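Protein synthesis inhibitor I (Hordeum vulgare, PDB 4FBC) belongs to the ribosome-inactivating protein family of plants and holds adenosine monophosphate in a pocket of its fold. Local coordinates at residues Leu39-Ala43 with Leu275-Ser279; Asn205-Gln210 with Lys242-Arg246; Phe19-Ala23 with Lys70-Thr74. The protein carries 3 engineered substitutions. One frame throughout, in Å; residues are numbered along the deposited sequence.

Overall arrangement
From the N terminus, residues 19-23 begin at the end of edge strand 16-20, and the loop 39-43 follows helix 25-39. Interaction 3 closes first, when 70-74 returns beside 19-23 at the end of strand 64-70. Because 39-43 opens inside that loop and finds its partner only at 275-279, interactions 1 and 3 cross. Interaction 2, 205-210 with 242-246, comes in series after interaction 3 and nests inside the long loop of interaction 1. Interaction 3 thus joins two neighbouring strands of the main sheet, interaction 2 sets a helix against the loop before helix 248-254, and interaction 1 docks the end of helix 269-278 on the loop after helix 25-39. The centres lie 29 to 32 Å apart.

Interaction 1: residues Leu39-Ala43 with Leu275-Ser279; sequences LRNPA and LFHAS
The carboxamide oxygen of N41 is turned to the edge of the F276 ring: OD1 lies near the ring plane, 3.4 Å from CD1 of F276, and the amide and ring planes stand 76° apart. The same oxygen is equally close to the backbone of the helix, with N41 OD1 3.4 Å from F276 CA, so it sits in the corner between ring and main chain. These are packing contacts, since none of the polar pairs between 39-43 and 275-279 meets hydrogen-bond criteria. The position follows from the first torsion of N41, which sets CG opposite the backbone nitrogen (chi1 -178°) and sends the amide to the helix.

What holds the oxygen in place is local. A43 N donates to N41 OD1 at 3.0 Å with an N-H...O angle of 153°, which makes 41-43 an Asx turn in the loop after helix 25-39; the donor stands above the carbonyl plane of the amide. At the other end of the amide, N41 ND2 makes a weak hydrogen bond to A272 O, one turn earlier in helix 269-278. The backbone of N41 is bonded to V51, just past strand 49-50.

Two further groups approach the ring edge: R40 O, 3.7 Å from F276 CE1, and P42 CD, 3.8 Å from F276 CD1. The F276 side chain also touches P53 and R63, outside the two segments. S279, just past the helix end, folds its hydroxyl back to F276 O (OG to O 3.0 Å), an oxygen that S279 N reaches from the same face. That leaves OG beside the proline, 3.5 Å from P42 CD. At the close of the turn, the methyl of A43 rests on L275, A43 CB to L275 CB 3.6 Å.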
ATOM      1  N   LEU A  39      10.784  -2.254   2.728  1.00 15.86           N
ATOM      2  CA  LEU A  39      10.086  -1.450   3.745  1.00 16.45           C
ATOM      3  C   LEU A  39      10.326  -1.940   5.179  1.00 17.08           C
ATOM      4  O   LEU A  39      10.103  -1.202   6.149  1.00 14.69           O
ATOM      5  CB  LEU A  39       8.569  -1.437   3.467  1.00 15.12           C
ATOM      6  CG  LEU A  39       8.033  -0.620   2.298  1.00 13.95           C
ATOM      7  CD1 LEU A  39       6.529  -0.866   2.097  1.00 13.09           C
ATOM      8  CD2 LEU A  39       8.313   0.860   2.547  1.00 18.29           C
ATOM      9  N   ARG A  40      10.789  -3.177   5.320  1.00 16.69           N
ATOM     10  CA  ARG A  40      10.743  -3.874   6.604  1.00 16.08           C
ATOM     11  C   ARG A  40      11.692  -3.284   7.643  1.00 15.93           C
ATOM     12  O   ARG A  40      12.741  -2.724   7.312  1.00 14.05           O
ATOM     13  CB  ARG A  40      11.091  -5.363   6.409  1.00 15.59           C
ATOM     14  CG  ARG A  40      12.594  -5.632   6.406  1.00 19.41           C
ATOM     15  CD  ARG A  40      13.015  -6.951   5.762  1.00 20.95           C
ATOM     16  NE  ARG A  40      14.469  -7.105   5.860  1.00 26.99           N
ATOM     17  CZ  ARG A  40      15.373  -6.431   5.141  1.00 27.03           C
ATOM     18  NH1 ARG A  40      15.001  -5.543   4.220  1.00 31.73           N
ATOM     19  NH2 ARG A  40      16.671  -6.663   5.330  1.00 31.38           N
ATOM     20  N   ASN A  41      11.307  -3.413   8.901  1.00 12.15           N
ATOM     21  CA  ASN A  41      12.238  -3.228  10.003  1.00 12.86           C
ATOM     22  C   ASN A  41      12.977  -4.545  10.215  1.00 13.14           C
ATOM     23  O   ASN A  41      12.400  -5.505  10.731  1.00 15.16           O
ATOM     24  CB  ASN A  41      11.471  -2.830  11.269  1.00 14.69           C
ATOM     25  CG  ASN A  41      12.390  -2.582  12.459  1.00 16.27           C
ATOM     26  OD1 ASN A  41      13.581  -2.856  12.400  1.00 13.03           O
ATOM     27  ND2 ASN A  41      11.831  -2.053  13.541  1.00 13.99           N
ATOM     28  N   PRO A  42      14.271  -4.592   9.857  1.00 13.76           N
ATOM     29  CA  PRO A  42      14.963  -5.887   9.942  1.00 14.77           C
ATOM     30  C   PRO A  42      15.031  -6.437  11.372  1.00 14.17           C
ATOM     31  O   PRO A  42      15.264  -7.634  11.548  1.00 15.34           O
ATOM     32  CB  PRO A  42      16.378  -5.576   9.412  1.00 17.92           C
ATOM     33  CG  PRO A  42      16.236  -4.312   8.617  1.00 18.22           C
ATOM     34  CD  PRO A  42      15.134  -3.530   9.311  1.00 16.72           C
ATOM     35  N   ALA A  43      14.807  -5.575  12.370  1.00 14.09           N
ATOM     36  CA  ALA A  43      14.848  -5.962  13.779  1.00 13.25           C
ATOM     37  C   ALA A  43      13.496  -6.392  14.344  1.00 14.03           C
ATOM     38  O   ALA A  43      13.396  -6.740  15.525  1.00 15.81           O
ATOM     39  CB  ALA A  43      15.424  -4.811  14.634  1.00 13.22           C
ATOM     40  N   LEU A 275      15.846  -0.085  17.541  1.00 14.95           N
ATOM     41  CA  LEU A 275      16.260  -1.352  16.928  1.00 15.81           C
ATOM     42  C   LEU A 275      16.386  -1.244  15.406  1.00 15.88           C
ATOM     43  O   LEU A 275      17.316  -1.800  14.821  1.00 15.47           O
ATOM     44  CB  LEU A 275      15.317  -2.490  17.323  1.00 15.31           C
ATOM     45  CG  LEU A 275      15.183  -2.757  18.825  1.00 15.49           C
ATOM     46  CD1 LEU A 275      14.243  -3.917  19.103  1.00 22.47           C
ATOM     47  CD2 LEU A 275      16.531  -3.001  19.493  1.00 19.64           C
ATOM     48  N   PHE A 276      15.459  -0.529  14.775  1.00 13.79           N
ATOM     49  CA  PHE A 276      15.504  -0.267  13.337  1.00 13.79           C
ATOM     50  C   PHE A 276      16.817   0.411  12.967  1.00 18.35           C
ATOM     51  O   PHE A 276      17.515  -0.019  12.046  1.00 17.71           O
ATOM     52  CB  PHE A 276      14.303   0.604  12.937  1.00 17.27           C
ATOM     53  CG  PHE A 276      14.212   0.916  11.469  1.00 16.36           C
ATOM     54  CD1 PHE A 276      14.136  -0.100  10.523  1.00 17.22           C
ATOM     55  CD2 PHE A 276      14.129   2.237  11.033  1.00 15.14           C
ATOM     56  CE1 PHE A 276      14.018   0.195   9.177  1.00 18.20           C
ATOM     57  CE2 PHE A 276      14.011   2.539   9.687  1.00 21.10           C
ATOM     58  CZ  PHE A 276      13.951   1.513   8.753  1.00 18.63           C
ATOM     59  N   HIS A 277      17.177   1.465  13.693  1.00 14.32           N
ATOM     60  CA  HIS A 277      18.416   2.163  13.371  1.00 17.07           C
ATOM     61  C   HIS A 277      19.656   1.299  13.597  1.00 16.59           C
ATOM     62  O   HIS A 277      20.613   1.355  12.815  1.00 21.14           O
ATOM     63  CB  HIS A 277      18.500   3.484  14.144  1.00 16.98           C
ATOM     64  CG  HIS A 277      17.412   4.442  13.783  1.00 17.83           C
ATOM     65  ND1 HIS A 277      16.825   5.288  14.698  1.00 18.30           N
ATOM     66  CD2 HIS A 277      16.794   4.674  12.601  1.00 17.98           C
ATOM     67  CE1 HIS A 277      15.886   5.998  14.097  1.00 21.75           C
ATOM     68  NE2 HIS A 277      15.845   5.642  12.824  1.00 18.31           N
ATOM     69  N   ALA A 278      19.625   0.493  14.649  1.00 14.88           N
ATOM     70  CA  ALA A 278      20.767  -0.336  15.020  1.00 16.40           C
ATOM     71  C   ALA A 278      20.977  -1.440  13.991  1.00 19.14           C
ATOM     72  O   ALA A 278      22.070  -1.989  13.874  1.00 16.38           O
ATOM     73  CB  ALA A 278      20.559  -0.929  16.395  1.00 16.40           C
ATOM     74  N   SER A 279      19.925  -1.761  13.250  1.00 18.64           N
ATOM     75  CA  SER A 279      20.007  -2.822  12.251  1.00 18.48           C
ATOM     76  C   SER A 279      20.303  -2.280  10.848  1.00 23.35           C
ATOM     77  O   SER A 279      20.338  -3.038   9.877  1.00 26.61           O
ATOM     78  CB  SER A 279      18.735  -3.674  12.264  1.00 18.29           C
ATOM     79  OG  SER A 279      17.647  -2.979  11.693  1.00 21.98           O
TER

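Interaction 2: residues Asn205-Gln210 with Lys242-Arg246; sequences NEMKAQ and KMGVR
Q210 and M243 cross obliquely, with the aliphatic part of the glutamine against the root of the methionine: Q210 CG is 3.8 Å from M243 CB. Q210 then runs on, extended, to the main chain of its partner. Q210 NE2 donates to M243 O at 2.9 Å with an N-H...O angle of 157°, in the carbonyl plane, and the acceptor lies almost in the glutamine's amide plane. The M243 side chain, extended beyond CG, goes the other way along the helix: its CG lies 3.8 Å from A209 CB, and its methyl CE ends 3.4 Å from A209 O. A209 points its methyl at the loop, where CB meets K242 O at 3.3 Å. E206, one turn back, offers its CA hydrogen to that carbonyl almost head-on (CA to K242 O 3.6 Å, 175° at the hydrogen).

Helix 205-211 is thereby set on a 3-10 turn that leads into a G1 beta bulge at G244 and V245, whose glycine has a positive phi of 75°. The Q210 side chain is about 10 Å from the bound adenosine monophosphate. Its OE1 is hydrogen-bonded to T182, and with donor and acceptor ends both engaged, the two bonds probably fix the rotation of the amide.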
ATOM      1  N   ASN A 205     -15.835  -9.833   0.407  1.00 23.18           N
ATOM      2  CA  ASN A 205     -16.027  -9.142   1.681  1.00 20.41           C
ATOM      3  C   ASN A 205     -14.903  -9.327   2.695  1.00 21.81           C
ATOM      4  O   ASN A 205     -14.629  -8.411   3.476  1.00 21.39           O
ATOM      5  CB  ASN A 205     -17.361  -9.544   2.320  1.00 25.99           C
ATOM      6  CG  ASN A 205     -18.550  -8.927   1.614  1.00 28.15           C
ATOM      7  OD1 ASN A 205     -18.420  -7.905   0.939  1.00 30.59           O
ATOM      8  ND2 ASN A 205     -19.717  -9.550   1.762  1.00 28.24           N
ATOM      9  N   GLU A 206     -14.271 -10.502   2.703  1.00 17.46           N
ATOM     10  CA  GLU A 206     -13.157 -10.750   3.624  1.00 18.95           C
ATOM     11  C   GLU A 206     -11.991  -9.807   3.350  1.00 18.25           C
ATOM     12  O   GLU A 206     -11.455  -9.192   4.278  1.00 19.04           O
ATOM     13  CB  GLU A 206     -12.677 -12.209   3.553  1.00 17.52           C
ATOM     14  CG  GLU A 206     -13.687 -13.247   4.031  1.00 18.75           C
ATOM     15  CD  GLU A 206     -14.667 -13.661   2.950  1.00 20.70           C
ATOM     16  OE1 GLU A 206     -14.570 -13.147   1.817  1.00 22.41           O
ATOM     17  OE2 GLU A 206     -15.542 -14.508   3.231  1.00 27.92           O
ATOM     18  N   MET A 207     -11.606  -9.684   2.079  1.00 19.44           N
ATOM     19  CA  MET A 207     -10.523  -8.779   1.705  1.00 16.20           C
ATOM     20  C   MET A 207     -10.897  -7.312   1.912  1.00 19.36           C
ATOM     21  O   MET A 207     -10.045  -6.505   2.296  1.00 17.80           O
ATOM     22  CB  MET A 207     -10.035  -9.031   0.269  1.00 20.85           C
ATOM     23  CG  MET A 207      -9.097 -10.228   0.169  1.00 22.51           C
ATOM     24  SD  MET A 207      -8.402 -10.411  -1.488  1.00 27.29           S
ATOM     25  CE  MET A 207      -9.856 -10.873  -2.410  1.00 23.82           C
ATOM     26  N   LYS A 208     -12.165  -6.970   1.669  1.00 18.19           N
ATOM     27  CA  LYS A 208     -12.632  -5.618   1.960  1.00 19.30           C
ATOM     28  C   LYS A 208     -12.437  -5.329   3.443  1.00 18.99           C
ATOM     29  O   LYS A 208     -11.911  -4.281   3.803  1.00 18.14           O
ATOM     30  CB  LYS A 208     -14.106  -5.417   1.561  1.00 19.64           C
ATOM     31  CG  LYS A 208     -14.681  -4.082   2.056  1.00 20.92           C
ATOM     32  CD  LYS A 208     -16.035  -3.763   1.425  1.00 23.66           C
ATOM     33  CE  LYS A 208     -17.101  -4.783   1.813  1.00 28.54           C
ATOM     34  NZ  LYS A 208     -18.366  -4.556   1.032  1.00 29.13           N
ATOM     35  N   ALA A 209     -12.836  -6.274   4.296  1.00 16.96           N
ATOM     36  CA  ALA A 209     -12.683  -6.114   5.748  1.00 17.55           C
ATOM     37  C   ALA A 209     -11.214  -5.980   6.140  1.00 20.36           C
ATOM     38  O   ALA A 209     -10.852  -5.135   6.975  1.00 19.44           O
ATOM     39  CB  ALA A 209     -13.334  -7.272   6.488  1.00 20.08           C
ATOM     40  N   GLN A 210     -10.367  -6.813   5.532  1.00 15.26           N
ATOM     41  CA  GLN A 210      -8.920  -6.733   5.742  1.00 15.26           C
ATOM     42  C   GLN A 210      -8.376  -5.363   5.357  1.00 15.54           C
ATOM     43  O   GLN A 210      -7.700  -4.706   6.165  1.00 17.00           O
ATOM     44  CB  GLN A 210      -8.203  -7.828   4.936  1.00 14.41           C
ATOM     45  CG  GLN A 210      -8.466  -9.252   5.437  1.00 15.69           C
ATOM     46  CD  GLN A 210      -8.230 -10.295   4.364  1.00 13.53           C
ATOM     47  OE1 GLN A 210      -7.569 -10.026   3.360  1.00 16.25           O
ATOM     48  NE2 GLN A 210      -8.782 -11.483   4.560  1.00 16.10           N
ATOM     49  N   LYS A 242     -14.932 -11.178  10.414  1.00 18.72           N
ATOM     50  CA  LYS A 242     -15.283 -10.431   9.218  1.00 21.36           C
ATOM     51  C   LYS A 242     -14.171 -10.490   8.165  1.00 18.50           C
ATOM     52  O   LYS A 242     -14.430 -10.358   6.964  1.00 19.82           O
ATOM     53  CB  LYS A 242     -15.574  -8.980   9.607  1.00 25.25           C
ATOM     54  CG  LYS A 242     -16.505  -8.250   8.669  1.00 34.58           C
ATOM     55  CD  LYS A 242     -16.687  -6.800   9.117  1.00 38.90           C
ATOM     56  CE  LYS A 242     -17.179  -5.926   7.972  1.00 40.27           C
ATOM     57  NZ  LYS A 242     -17.407  -4.511   8.404  1.00 47.09           N
ATOM     58  N   MET A 243     -12.935 -10.671   8.625  1.00 17.64           N
ATOM     59  CA  MET A 243     -11.785 -10.806   7.730  1.00 15.67           C
ATOM     60  C   MET A 243     -11.511 -12.249   7.327  1.00 17.28           C
ATOM     61  O   MET A 243     -10.621 -12.515   6.502  1.00 18.38           O
ATOM     62  CB  MET A 243     -10.532 -10.262   8.411  1.00 16.47           C
ATOM     63  CG  MET A 243     -10.585  -8.785   8.686  1.00 14.60           C
ATOM     64  SD  MET A 243      -9.020  -8.301   9.422  1.00 17.43           S
ATOM     65  CE  MET A 243      -9.305  -6.554   9.705  1.00 18.82           C
ATOM     66  N   GLY A 244     -12.248 -13.183   7.923  1.00 16.89           N
ATOM     67  CA  GLY A 244     -12.023 -14.602   7.688  1.00 17.08           C
ATOM     68  C   GLY A 244     -10.778 -15.103   8.409  1.00 17.44           C
ATOM     69  O   GLY A 244     -10.248 -16.170   8.094  1.00 16.18           O
ATOM     70  N   VAL A 245     -10.320 -14.327   9.387  1.00 16.84           N
ATOM     71  CA  VAL A 245      -9.068 -14.611  10.079  1.00 15.88           C
ATOM     72  C   VAL A 245      -9.337 -14.999  11.517  1.00 17.96           C
ATOM     73  O   VAL A 245      -9.602 -14.142  12.363  1.00 19.58           O
ATOM     74  CB  VAL A 245      -8.138 -13.376  10.044  1.00 13.63           C
ATOM     75  CG1 VAL A 245      -6.846 -13.646  10.829  1.00 16.70           C
ATOM     76  CG2 VAL A 245      -7.823 -12.998   8.616  1.00 16.35           C
ATOM     77  N   ARG A 246      -9.273 -16.297  11.792  1.00 17.67           N
ATOM     78  CA  ARG A 246      -9.599 -16.803  13.119  1.00 20.10           C
ATOM     79  C   ARG A 246      -8.380 -17.162  13.957  1.00 20.38           C
ATOM     80  O   ARG A 246      -8.474 -17.242  15.177  1.00 19.73           O
ATOM     81  CB  ARG A 246     -10.494 -18.031  13.002  1.00 20.99           C
ATOM     82  CG  ARG A 246     -11.864 -17.716  12.473  1.00 25.38           C
ATOM     83  CD  ARG A 246     -12.747 -18.924  12.631  1.00 34.44           C
ATOM     84  NE  ARG A 246     -14.038 -18.732  11.990  1.00 43.13           N
ATOM     85  CZ  ARG A 246     -14.875 -19.721  11.700  1.00 48.04           C
ATOM     86  NH1 ARG A 246     -14.545 -20.976  11.992  1.00 43.89           N
ATOM     87  NH2 ARG A 246     -16.036 -19.457  11.114  1.00 48.49           N
TER

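Interaction 3: residues Phe19-Ala23 with Lys70-Thr74; sequences FNVQA and KASPT
N20 and K70 form a parallel beta bridge at the ends of neighbouring strands, 16-20 on the border of the main mixed sheet and 64-70 next to it; the chain between them passes through helix 25-39. Two backbone bonds flank the bridge. K70 N donates to F19 O at 2.9 Å and 171°, and V21 N donates to K70 O, also at 2.9 Å and at 177°, so both are close to linear. Both V21 methyls pack against K70 O.

Past the bridge, side chains take over. N20 CG lies opposite its backbone nitrogen (chi1 160°), which carries the amide off the strand, to cross the P73 ring: N20 ND2 is 3.4 Å from P73 CG. Its other end faces home, with N20 OD1 accepting from Q22 N at 3.0 Å from above the carbonyl plane. This Asx turn lies inside a type I beta turn closed by A23 N and N20 O, 2.9 Å apart, so the amide that packs on the proline is itself fixed by the turn. V21 O and A23 O of that turn both accept from R136 NH1, at the start of helix 136-147, whose L139 and A140 touch V21. F19 faces inward, its ring meeting F31 of helix 25-39.

The opposing loop is braced in a similar way. S72 OG accepts from T74 N in an ST turn and is also bonded to S75 OG. K70 bends at its third side-chain torsion so that NZ reaches P73 O at 3.0 Å. One water joins the two segments, accepting from Q22 NE2 at 2.9 Å and donating to A71 O at 3.1 Å.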
ATOM      1  N   PHE A  19       7.377  -1.730 -12.028  1.00 19.79           N
ATOM      2  CA  PHE A  19       6.636  -2.827 -12.635  1.00 21.58           C
ATOM      3  C   PHE A  19       6.156  -2.453 -14.032  1.00 22.57           C
ATOM      4  O   PHE A  19       5.585  -1.384 -14.248  1.00 20.29           O
ATOM      5  CB  PHE A  19       5.450  -3.242 -11.753  1.00 18.97           C
ATOM      6  CG  PHE A  19       4.649  -4.393 -12.309  1.00 20.27           C
ATOM      7  CD1 PHE A  19       5.226  -5.650 -12.467  1.00 19.87           C
ATOM      8  CD2 PHE A  19       3.318  -4.220 -12.674  1.00 20.57           C
ATOM      9  CE1 PHE A  19       4.491  -6.715 -12.976  1.00 17.11           C
ATOM     10  CE2 PHE A  19       2.566  -5.282 -13.186  1.00 21.26           C
ATOM     11  CZ  PHE A  19       3.159  -6.533 -13.341  1.00 21.04           C
ATOM     12  N   ASN A  20       6.402  -3.350 -14.983  1.00 20.28           N
ATOM     13  CA  ASN A  20       5.864  -3.238 -16.327  1.00 21.27           C
ATOM     14  C   ASN A  20       4.479  -3.884 -16.343  1.00 21.49           C
ATOM     15  O   ASN A  20       4.342  -5.068 -16.035  1.00 23.99           O
ATOM     16  CB  ASN A  20       6.846  -3.918 -17.297  1.00 26.48           C
ATOM     17  CG  ASN A  20       6.219  -4.305 -18.625  1.00 24.05           C
ATOM     18  OD1 ASN A  20       5.199  -3.760 -19.053  1.00 27.21           O
ATOM     19  ND2 ASN A  20       6.854  -5.258 -19.300  1.00 30.84           N
ATOM     20  N   VAL A  21       3.452  -3.114 -16.704  1.00 19.12           N
ATOM     21  CA  VAL A  21       2.072  -3.591 -16.583  1.00 23.06           C
ATOM     22  C   VAL A  21       1.736  -4.764 -17.507  1.00 23.66           C
ATOM     23  O   VAL A  21       0.699  -5.407 -17.339  1.00 24.07           O
ATOM     24  CB  VAL A  21       1.017  -2.460 -16.769  1.00 23.19           C
ATOM     25  CG1 VAL A  21       1.343  -1.278 -15.876  1.00 24.46           C
ATOM     26  CG2 VAL A  21       0.934  -2.014 -18.219  1.00 28.13           C
ATOM     27  N   GLN A  22       2.600  -5.043 -18.479  1.00 25.62           N
ATOM     28  CA  GLN A  22       2.384  -6.192 -19.358  1.00 26.78           C
ATOM     29  C   GLN A  22       3.179  -7.426 -18.910  1.00 27.63           C
ATOM     30  O   GLN A  22       3.125  -8.478 -19.559  1.00 23.80           O
ATOM     31  CB  GLN A  22       2.690  -5.837 -20.824  1.00 25.60           C
ATOM     32  CG  GLN A  22       1.718  -4.820 -21.452  1.00 30.79           C
ATOM     33  CD  GLN A  22       0.266  -5.318 -21.524  1.00 38.08           C
ATOM     34  OE1 GLN A  22      -0.002  -6.482 -21.857  1.00 35.37           O
ATOM     35  NE2 GLN A  22      -0.677  -4.430 -21.215  1.00 35.81           N
ATOM     36  N   ALA A  23       3.899  -7.305 -17.792  1.00 20.78           N
ATOM     37  CA  ALA A  23       4.767  -8.391 -17.313  1.00 22.25           C
ATOM     38  C   ALA A  23       3.987  -9.549 -16.682  1.00 18.93           C
ATOM     39  O   ALA A  23       2.778  -9.459 -16.465  1.00 23.02           O
ATOM     40  CB  ALA A  23       5.821  -7.863 -16.348  1.00 24.29           C
ATOM     41  N   LYS A  70       5.042   1.146 -15.639  1.00 27.12           N
ATOM     42  CA  LYS A  70       5.338   1.383 -17.050  1.00 24.95           C
ATOM     43  C   LYS A  70       4.360   0.655 -17.974  1.00 28.80           C
ATOM     44  O   LYS A  70       4.032  -0.505 -17.744  1.00 25.01           O
ATOM     45  CB  LYS A  70       6.774   0.939 -17.349  1.00 24.28           C
ATOM     46  CG  LYS A  70       7.818   1.675 -16.516  1.00 30.49           C
ATOM     47  CD  LYS A  70       9.198   1.036 -16.607  1.00 31.99           C
ATOM     48  CE  LYS A  70       9.696   0.975 -18.037  1.00 38.69           C
ATOM     49  NZ  LYS A  70      11.157   0.685 -18.097  1.00 42.13           N
ATOM     50  N   ALA A  71       3.905   1.333 -19.024  1.00 28.90           N
ATOM     51  CA  ALA A  71       3.024   0.708 -20.007  1.00 33.26           C
ATOM     52  C   ALA A  71       3.747  -0.407 -20.757  1.00 33.89           C
ATOM     53  O   ALA A  71       3.112  -1.319 -21.294  1.00 35.66           O
ATOM     54  CB  ALA A  71       2.499   1.742 -20.984  1.00 36.88           C
ATOM     55  N   SER A  72       5.077  -0.318 -20.789  1.00 33.24           N
ATOM     56  CA  SER A  72       5.923  -1.249 -21.531  1.00 33.21           C
ATOM     57  C   SER A  72       7.374  -1.095 -21.065  1.00 36.26           C
ATOM     58  O   SER A  72       7.710  -0.094 -20.426  1.00 33.41           O
ATOM     59  CB  SER A  72       5.824  -0.965 -23.032  1.00 34.93           C
ATOM     60  OG  SER A  72       6.817  -0.034 -23.431  1.00 41.35           O
ATOM     61  N   PRO A  73       8.242  -2.082 -21.373  1.00 37.15           N
ATOM     62  CA  PRO A  73       9.647  -2.023 -20.930  1.00 38.08           C
ATOM     63  C   PRO A  73      10.441  -0.798 -21.408  1.00 40.42           C
ATOM     64  O   PRO A  73      11.478  -0.482 -20.816  1.00 40.20           O
ATOM     65  CB  PRO A  73      10.251  -3.301 -21.523  1.00 42.32           C
ATOM     66  CG  PRO A  73       9.102  -4.249 -21.588  1.00 34.78           C
ATOM     67  CD  PRO A  73       7.909  -3.403 -21.942  1.00 35.00           C
ATOM     68  N   THR A  74       9.962  -0.123 -22.449  1.00 42.32           N
ATOM     69  CA  THR A  74      10.653   1.047 -22.989  1.00 43.66           C
ATOM     70  C   THR A  74      10.020   2.360 -22.529  1.00 43.65           C
ATOM     71  O   THR A  74      10.687   3.394 -22.478  1.00 47.29           O
ATOM     72  CB  THR A  74      10.688   1.020 -24.536  1.00 42.24           C
ATOM     73  OG1 THR A  74       9.352   0.933 -25.056  1.00 48.61           O
ATOM     74  CG2 THR A  74      11.495  -0.158 -25.031  1.00 43.36           C
TER
HETATM   75  O   HOH W   1       0.105  -1.650 -21.707  1.00 44.88           O